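Local atomic coordinates of phenylurea hydrolase B (Mycobacterium brisbanense, PDB entry 4WHB), a protein that probably hydrolyses non-peptide carbon–nitrogen bonds, with diuron-type phenylureas as substrates, as a metal-binding member of the amidohydrolase superfamily. Residues 3-8 with 24-29; 30-35 with 407-412; 415-420 with 438-443. All coordinates share one frame; numbering follows the deposited sequence.

How the interactions relate
The three contacts follow one another along the chain, neither nesting nor crossing, yet their centres lie only about 9 to 10 Å apart. Interaction 1 closes a short loop at the N terminus, where strand 24-27 comes back along strand 4-7. Interaction 2 closes a far longer loop: residues 30-35 meet 407-412 after 371 intervening residues, which include the zinc ligands His273 and Asp344. Interaction 3 then closes a loop of 17 residues near the C terminus. Val25 and Val27 pack on Phe32, while Ile4 and Ile6 reach Phe439 and Phe418. The N-terminal strands and the late strands 418-421 and 435-440 thus form one β-rich region beside the TIM barrel, as in many amidohydrolases.

Interaction 1 of 3, residues 3-8 with 24-29; sequences TIAITN and TVIVEG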
loop_
_atom_site.group_PDB
_atom_site.type_symbol
_atom_site.label_atom_id
_atom_site.label_comp_id
_atom_site.label_asym_id
_atom_site.label_seq_id
_atom_site.Cartn_x
_atom_site.Cartn_y
_atom_site.Cartn_z
ATOM N N THR C 3 45.895 18.434 37.130
ATOM C CA THR C 3 46.891 18.797 36.132
ATOM C C THR C 3 47.721 17.548 35.962
ATOM O O THR C 3 48.134 16.983 36.943
ATOM C CB THR C 3 47.692 20.003 36.609
ATOM O OG1 THR C 3 46.795 21.150 36.613
ATOM C CG2 THR C 3 48.963 20.233 35.724
ATOM N N ILE C 4 47.919 17.086 34.736
ATOM C CA ILE C 4 48.385 15.718 34.506
ATOM C C ILE C 4 49.595 15.658 33.627
ATOM O O ILE C 4 49.763 16.525 32.784
ATOM C CB ILE C 4 47.302 14.872 33.817
ATOM C CG1 ILE C 4 45.922 15.218 34.390
ATOM C CG2 ILE C 4 47.634 13.395 33.956
ATOM C CD1 ILE C 4 44.955 14.057 34.502
ATOM N N ALA C 5 50.433 14.644 33.821
ATOM C CA ALA C 5 51.530 14.379 32.883
ATOM C C ALA C 5 51.445 12.963 32.350
ATOM O O ALA C 5 51.320 12.031 33.120
ATOM C CB ALA C 5 52.886 14.611 33.501
ATOM N N ILE C 6 51.460 12.805 31.025
ATOM C CA ILE C 6 51.401 11.489 30.428
ATOM C C ILE C 6 52.759 11.197 29.840
ATOM O O ILE C 6 53.202 11.832 28.906
ATOM C CB ILE C 6 50.367 11.381 29.324
ATOM C CG1 ILE C 6 49.027 11.899 29.798
ATOM C CG2 ILE C 6 50.220 9.921 28.924
ATOM C CD1 ILE C 6 48.699 13.297 29.292
ATOM N N THR C 7 53.395 10.185 30.388
ATOM C CA THR C 7 54.809 9.944 30.196
ATOM C C THR C 7 55.124 8.723 29.305
ATOM O O THR C 7 54.383 7.739 29.329
ATOM C CB THR C 7 55.476 9.714 31.558
ATOM O OG1 THR C 7 54.913 8.555 32.189
ATOM C CG2 THR C 7 55.246 10.918 32.455
ATOM N N ASN C 8 56.237 8.788 28.560
ATOM C CA ASN C 8 56.695 7.683 27.751
ATOM C C ASN C 8 55.664 7.253 26.696
ATOM O O ASN C 8 55.427 6.045 26.467
ATOM C CB ASN C 8 57.039 6.478 28.636
ATOM C CG ASN C 8 58.228 5.635 28.092
ATOM O OD1 ASN C 8 58.702 5.803 26.959
ATOM N ND2 ASN C 8 58.721 4.735 28.930
ATOM N N THR C 24 56.740 12.902 25.777
ATOM C CA THR C 24 55.989 13.102 26.993
ATOM C C THR C 24 55.157 14.377 26.973
ATOM O O THR C 24 55.641 15.455 26.750
ATOM C CB THR C 24 56.875 13.003 28.195
ATOM O OG1 THR C 24 57.351 11.665 28.271
ATOM C CG2 THR C 24 56.095 13.279 29.462
ATOM N N VAL C 25 53.866 14.184 27.200
ATOM C CA VAL C 25 52.868 15.199 27.011
ATOM C C VAL C 25 52.266 15.569 28.385
ATOM O O VAL C 25 51.852 14.716 29.176
ATOM C CB VAL C 25 51.777 14.728 26.040
ATOM C CG1 VAL C 25 50.830 15.842 25.721
ATOM C CG2 VAL C 25 52.399 14.195 24.776
ATOM N N ILE C 26 52.228 16.875 28.628
ATOM C CA ILE C 26 51.649 17.444 29.800
ATOM C C ILE C 26 50.338 18.130 29.402
ATOM O O ILE C 26 50.204 18.646 28.272
ATOM C CB ILE C 26 52.642 18.468 30.390
ATOM C CG1 ILE C 26 53.963 17.760 30.769
ATOM C CG2 ILE C 26 52.023 19.165 31.605
ATOM C CD1 ILE C 26 54.970 18.555 31.565
ATOM N N VAL C 27 49.385 18.164 30.330
ATOM C CA VAL C 27 48.148 18.946 30.105
ATOM C C VAL C 27 48.011 20.007 31.168
ATOM O O VAL C 27 48.225 19.740 32.357
ATOM C CB VAL C 27 46.876 18.078 30.039
ATOM C CG1 VAL C 27 46.872 17.281 28.753
ATOM C CG2 VAL C 27 46.807 17.159 31.215
ATOM N N GLU C 28 47.700 21.226 30.730
ATOM C CA GLU C 28 47.463 22.326 31.660
ATOM C C GLU C 28 45.989 22.594 31.548
ATOM O O GLU C 28 45.524 22.813 30.444
ATOM C CB GLU C 28 48.256 23.569 31.246
ATOM C CG GLU C 28 47.690 24.883 31.796
ATOM C CD GLU C 28 47.914 26.105 30.901
ATOM O OE1 GLU C 28 47.866 27.229 31.463
ATOM O OE2 GLU C 28 48.111 25.950 29.659
ATOM N N GLY C 29 45.259 22.597 32.662
ATOM C CA GLY C 29 43.841 22.898 32.603
ATOM C C GLY C 29 43.218 21.903 31.665
ATOM O O GLY C 29 43.306 20.707 31.946
#
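Four aliphatic side chains, those of Ile4, Ile6, Val25 and Val27, share the well-packed face of this antiparallel strand pair, whereas Asn8 at one end and Thr3, Glu28 and Gly29 at the other make up its solvent side. On that face the closest meeting is between Val27 and Ile4, which stand side by side and point the same way. CG2 of Val27, placed between its own backbone N and carbonyl carbon, rests 3.5 Å from Ile4 CB. Ile6 adds a looser touch, with its CD1 at 4.4 Å from Val27 CG1. Beyond these pairs the same face is covered by Phe32 and Ala416.

The backbone holds the strands together. Ile6 and Val25 form a hydrogen-bonded pair in which Ile6 N donates to Val25 O at 2.7 Å, and the return bond from Val25 N to Ile6 O measures 3.0 Å. Two residues further on, Val27 N gives an almost straight bond to Ile4 O (175° at the hydrogen). Strands 4-7 and 24-27 are the two inner members of a four-stranded mixed sheet, flanked by 48-51 and 32-36, consistent with the small β domain that many amidohydrolases carry beside their barrel.

On the other face Ala5 and Ile26 make a non-hydrogen-bonded pair with a sparser side-chain touch, Ala5 CB to Ile26 CG1 at 4.3 Å; loop residues Val43 and Thr41 cover them. Where the chain turns a corner, exposed Asn8 donates its amide N to OG1 of the buried Thr24 at 3.1 Å, a hydroxyl placed for it by a chi1 of -65°, anti to the carbonyl carbon of Thr24. At the opposite end Thr3 offers little more than a methyl, CG2, lying 3.5 Å from Val27 O, and the side chain of Glu28 leaves the backbone pointing away from strand 4-7 without touching it.

Interaction 2 of 3, residues 30-35 with 407-412; sequences DRFATV and IGSVET
Aromatic packing centres on the ring of Phe32, which the segment 407-412 meets in two different ways. Val410 approaches over one face: its CG1 lies 4.0 Å from the ring centroid and 19° off the normal, a CH-pi contact, and the two side chains cross at about a right angle. Its second methyl, CG2, reaches the ring tip, 3.5 Å from Phe32 CZ. Ser409 instead comes in at the edge, with CB in the ring plane and 3.3 Å from Phe32 CE2, while its hydroxyl is taken up by Leu415 O. A chi1 of -83°, which sets CG of Phe32 anti to the carbonyl carbon, sends the ring toward the loop.

Strand 32-36 is an outermost strand of the N-terminal four-stranded sheet, and this loop, following helix 395-400, packs against it, so a late part of the chain joins the amidohydrolase β domain begun at the N terminus. Phe32 also covers Val25 and Val27 of the adjoining strand.

Polar contact falls to Thr412. Its OG1, anti to the backbone N, donates to Ala33 O at 2.7 Å and lies in the plane of that carbonyl. Backbone hydrogen bonds between Phe32 and both Gly413 and Lys414 continue the attachment.

A looser van der Waals touch is left to Val35, whose CG2 lies 4.1 Å from the backbone N of Thr412; Leu11 packs on both Val35 and Val410.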
loop_
_atom_site.group_PDB
_atom_site.type_symbol
_atom_site.label_atom_id
_atom_site.label_comp_id
_atom_site.label_asym_id
_atom_site.label_seq_id
_atom_site.Cartn_x
_atom_site.Cartn_y
_atom_site.Cartn_z
ATOM N N ASP C 30 42.671 22.383 30.549
ATOM C CA ASP C 30 42.256 21.485 29.485
ATOM C C ASP C 30 43.569 21.381 28.734
ATOM O O ASP C 30 44.552 20.823 29.249
ATOM C CB ASP C 30 41.155 22.084 28.603
ATOM C CG ASP C 30 40.446 23.251 29.251
ATOM O OD1 ASP C 30 39.521 22.952 30.034
ATOM O OD2 ASP C 30 40.781 24.452 28.974
ATOM N N ARG C 31 43.615 21.942 27.540
ATOM C CA ARG C 31 44.823 22.530 27.049
ATOM C C ARG C 31 46.059 21.650 27.247
ATOM O O ARG C 31 46.549 21.448 28.343
ATOM C CB ARG C 31 44.989 23.931 27.682
ATOM C CG ARG C 31 44.366 25.104 26.939
ATOM C CD ARG C 31 43.353 24.667 25.938
ATOM N NE ARG C 31 42.702 25.739 25.180
ATOM C CZ ARG C 31 42.212 25.546 23.978
ATOM N NH1 ARG C 31 42.367 24.374 23.405
ATOM N NH2 ARG C 31 41.630 26.549 23.347
ATOM N N PHE C 32 46.531 21.131 26.138
ATOM C CA PHE C 32 47.830 20.519 26.059
ATOM C C PHE C 32 48.822 21.566 26.428
ATOM O O PHE C 32 48.615 22.715 26.069
ATOM C CB PHE C 32 48.168 20.077 24.635
ATOM C CG PHE C 32 47.598 18.755 24.275
ATOM C CD1 PHE C 32 47.760 17.664 25.122
ATOM C CD2 PHE C 32 46.874 18.603 23.134
ATOM C CE1 PHE C 32 47.220 16.442 24.795
ATOM C CE2 PHE C 32 46.338 17.377 22.811
ATOM C CZ PHE C 32 46.519 16.300 23.627
ATOM N N ALA C 33 49.879 21.185 27.157
ATOM C CA ALA C 33 50.796 22.174 27.588
ATOM C C ALA C 33 52.104 22.141 26.765
ATOM O O ALA C 33 52.381 23.008 25.935
ATOM C CB ALA C 33 51.030 22.019 29.081
ATOM N N THR C 34 52.927 21.153 27.083
ATOM C CA THR C 34 54.247 21.038 26.526
ATOM C C THR C 34 54.357 19.669 25.833
ATOM O O THR C 34 53.901 18.652 26.362
ATOM C CB THR C 34 55.317 21.156 27.593
ATOM O OG1 THR C 34 54.913 22.090 28.606
ATOM C CG2 THR C 34 56.609 21.592 26.958
ATOM N N VAL C 35 54.921 19.639 24.628
ATOM C CA VAL C 35 55.111 18.400 23.913
ATOM C C VAL C 35 56.582 18.246 23.604
ATOM O O VAL C 35 57.143 18.985 22.798
ATOM C CB VAL C 35 54.368 18.409 22.579
ATOM C CG1 VAL C 35 54.451 17.051 21.906
ATOM C CG2 VAL C 35 52.917 18.776 22.807
ATOM N N ILE C 407 40.743 21.929 17.629
ATOM C CA ILE C 407 40.772 20.448 17.648
ATOM C C ILE C 407 41.403 19.752 16.431
ATOM O O ILE C 407 41.571 20.335 15.386
ATOM C CB ILE C 407 39.357 19.820 17.764
ATOM C CG1 ILE C 407 38.325 20.618 16.958
ATOM C CG2 ILE C 407 38.972 19.656 19.229
ATOM C CD1 ILE C 407 36.993 19.954 16.729
ATOM N N GLY C 408 41.881 18.525 16.613
ATOM C CA GLY C 408 42.499 18.140 17.892
ATOM C C GLY C 408 43.050 16.736 18.069
ATOM O O GLY C 408 42.441 15.747 17.706
ATOM N N SER C 409 44.249 16.670 18.600
ATOM C CA SER C 409 45.150 17.815 18.516
ATOM C C SER C 409 46.423 17.422 17.691
ATOM O O SER C 409 46.435 17.742 16.474
ATOM C CB SER C 409 45.361 18.450 19.884
ATOM O OG SER C 409 44.154 18.457 20.631
ATOM N N VAL C 410 47.486 16.789 18.236
ATOM C CA VAL C 410 48.007 16.933 19.579
ATOM C C VAL C 410 49.138 17.966 19.494
ATOM O O VAL C 410 50.191 17.688 18.869
ATOM C CB VAL C 410 48.556 15.606 20.144
ATOM C CG1 VAL C 410 49.560 15.862 21.261
ATOM C CG2 VAL C 410 47.435 14.747 20.673
ATOM N N GLU C 411 48.913 19.140 20.069
ATOM C CA GLU C 411 49.856 20.248 20.010
ATOM C C GLU C 411 49.619 21.201 21.199
ATOM O O GLU C 411 48.528 21.198 21.786
ATOM C CB GLU C 411 49.647 21.074 18.720
ATOM C CG GLU C 411 49.672 20.329 17.409
ATOM C CD GLU C 411 49.417 21.242 16.252
ATOM O OE1 GLU C 411 50.258 22.137 15.997
ATOM O OE2 GLU C 411 48.358 21.032 15.600
ATOM N N THR C 412 50.631 21.997 21.540
ATOM C CA THR C 412 50.514 22.982 22.590
ATOM C C THR C 412 49.409 24.008 22.415
ATOM O O THR C 412 49.166 24.452 21.353
ATOM C CB THR C 412 51.852 23.703 22.817
ATOM O OG1 THR C 412 51.714 24.640 23.880
ATOM C CG2 THR C 412 52.298 24.416 21.577
#

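Interaction 3 of 3, residues 415-420 with 438-443; sequences LADFVL and VFQAGA
This is a buried antiparallel strand pairing near the C terminus, strand 418-420 against strand 438-440, reinforced at one end by a tight turn. Phe418 and Phe439 form the hydrogen-bonded pair at its heart. Phe418 N donates to Phe439 O at 2.7 Å from 31° above the carbonyl plane, whereas the return bond, from Phe439 N to Phe418 O, lies in the plane of its carbonyl.

The two phenyl rings stand side by side on the same face. Their planes are practically parallel, 2° apart, but offset so that little of one ring lies over the other, with centroids separated by 5.0 Å. Within this pair it is the methylene of Phe439 that lies over a face of the Phe418 ring: Phe439 CB sits 3.5 Å from the centroid, in a CH-pi contact. CG of Phe418 occupies the crowded position between the backbone N and the carbonyl carbon (chi1 69°), which raises the ring beside the neighbouring strand. On the other face Val419 and Val438 touch through CG1 and CG2, 4.0 Å apart.

Strand 418-421 also pairs antiparallel with strand 56-63, through which this sheet runs on to the parallel strands 107-112 and 136-139 of the barrel side of the amidohydrolase fold. Met57 packs on Phe418 from that strand.

At the far end a type I' turn from Gln440 to Ala443 reverses the chain into strand 443-444, forming a β hairpin. Two amides of the turn are received by residues 416 and 417: Gly442 N donates to a lone pair of Ala416 O at 2.6 Å, and Ala441 N meets Asp417 OD1 at 2.8 Å, approaching almost in line with the CG-OD1 bond. The second carboxylate oxygen, OD2, forms a salt bridge with Arg136, so the buried aspartate joins the turn to a residue of strand 136-139.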
loop_
_atom_site.group_PDB
_atom_site.type_symbol
_atom_site.label_atom_id
_atom_site.label_comp_id
_atom_site.label_asym_id
_atom_site.label_seq_id
_atom_site.Cartn_x
_atom_site.Cartn_y
_atom_site.Cartn_z
ATOM N N LEU C 415 42.981 22.094 22.701
ATOM C CA LEU C 415 42.137 21.387 23.638
ATOM C C LEU C 415 42.745 20.007 23.761
ATOM O O LEU C 415 43.154 19.421 22.775
ATOM C CB LEU C 415 40.692 21.282 23.141
ATOM C CG LEU C 415 39.681 22.373 23.473
ATOM C CD1 LEU C 415 38.337 21.992 22.874
ATOM C CD2 LEU C 415 39.620 22.551 24.962
ATOM N N ALA C 416 42.840 19.491 24.982
ATOM C CA ALA C 416 43.463 18.218 25.148
ATOM C C ALA C 416 42.405 17.147 25.079
ATOM O O ALA C 416 41.672 16.913 26.063
ATOM C CB ALA C 416 44.236 18.153 26.418
ATOM N N ASP C 417 42.316 16.550 23.890
ATOM C CA ASP C 417 41.431 15.451 23.649
ATOM C C ASP C 417 42.352 14.389 23.104
ATOM O O ASP C 417 43.022 14.603 22.077
ATOM C CB ASP C 417 40.352 15.793 22.589
ATOM C CG ASP C 417 39.532 17.014 22.947
ATOM O OD1 ASP C 417 39.126 17.143 24.135
ATOM O OD2 ASP C 417 39.270 17.849 22.027
ATOM N N PHE C 418 42.436 13.252 23.763
ATOM C CA PHE C 418 43.270 12.220 23.216
ATOM C C PHE C 418 42.834 10.828 23.606
ATOM O O PHE C 418 42.049 10.630 24.531
ATOM C CB PHE C 418 44.747 12.454 23.580
ATOM C CG PHE C 418 45.081 12.281 25.026
ATOM C CD1 PHE C 418 45.280 11.031 25.561
ATOM C CD2 PHE C 418 45.256 13.386 25.831
ATOM C CE1 PHE C 418 45.626 10.882 26.886
ATOM C CE2 PHE C 418 45.606 13.247 27.171
ATOM C CZ PHE C 418 45.777 11.980 27.707
ATOM N N VAL C 419 43.361 9.866 22.857
ATOM C CA VAL C 419 43.048 8.482 23.050
ATOM C C VAL C 419 44.372 7.724 23.152
ATOM O O VAL C 419 45.324 8.011 22.376
ATOM C CB VAL C 419 42.263 7.964 21.864
ATOM C CG1 VAL C 419 41.793 6.550 22.149
ATOM C CG2 VAL C 419 41.073 8.880 21.553
ATOM N N LEU C 420 44.465 6.801 24.118
ATOM C CA LEU C 420 45.642 5.975 24.228
ATOM C C LEU C 420 45.368 4.582 23.675
ATOM O O LEU C 420 44.373 3.953 24.056
ATOM C CB LEU C 420 46.068 5.866 25.685
ATOM C CG LEU C 420 46.959 6.964 26.285
ATOM C CD1 LEU C 420 46.139 7.629 27.380
ATOM C CD2 LEU C 420 48.231 6.353 26.889
ATOM N N VAL C 438 40.627 7.256 27.324
ATOM C CA VAL C 438 40.237 8.386 26.512
ATOM C C VAL C 438 40.187 9.657 27.356
ATOM O O VAL C 438 39.393 9.746 28.272
ATOM C CB VAL C 438 38.890 8.155 25.854
ATOM C CG1 VAL C 438 38.497 9.373 25.014
ATOM C CG2 VAL C 438 38.935 6.950 24.935
ATOM N N PHE C 439 41.040 10.631 27.051
ATOM C CA PHE C 439 41.015 11.905 27.750
ATOM C C PHE C 439 40.343 12.979 26.899
ATOM O O PHE C 439 40.520 13.017 25.668
ATOM C CB PHE C 439 42.425 12.345 28.121
ATOM C CG PHE C 439 42.853 11.925 29.516
ATOM C CD1 PHE C 439 43.037 10.589 29.834
ATOM C CD2 PHE C 439 43.062 12.882 30.503
ATOM C CE1 PHE C 439 43.422 10.196 31.086
ATOM C CE2 PHE C 439 43.441 12.500 31.763
ATOM C CZ PHE C 439 43.619 11.153 32.055
ATOM N N GLN C 440 39.542 13.831 27.539
ATOM C CA GLN C 440 38.812 14.878 26.826
ATOM C C GLN C 440 38.862 16.174 27.597
ATOM O O GLN C 440 38.690 16.168 28.808
ATOM C CB GLN C 440 37.356 14.459 26.598
ATOM C CG GLN C 440 36.687 15.156 25.415
ATOM C CD GLN C 440 35.173 15.179 25.568
ATOM O OE1 GLN C 440 34.436 14.500 24.839
ATOM N NE2 GLN C 440 34.699 15.967 26.539
ATOM N N ALA C 441 39.101 17.289 26.895
ATOM C CA ALA C 441 39.222 18.601 27.531
ATOM C C ALA C 441 40.200 18.519 28.707
ATOM O O ALA C 441 40.012 19.141 29.737
ATOM C CB ALA C 441 37.860 19.096 27.998
ATOM N N GLY C 442 41.255 17.750 28.520
ATOM C CA GLY C 442 42.224 17.504 29.566
ATOM C C GLY C 442 41.632 16.787 30.753
ATOM O O GLY C 442 42.048 17.053 31.885
ATOM N N ALA C 443 40.679 15.887 30.505
ATOM C CA ALA C 443 40.002 15.179 31.563
ATOM C C ALA C 443 39.774 13.709 31.226
ATOM O O ALA C 443 39.515 13.372 30.100
ATOM C CB ALA C 443 38.693 15.884 31.923
#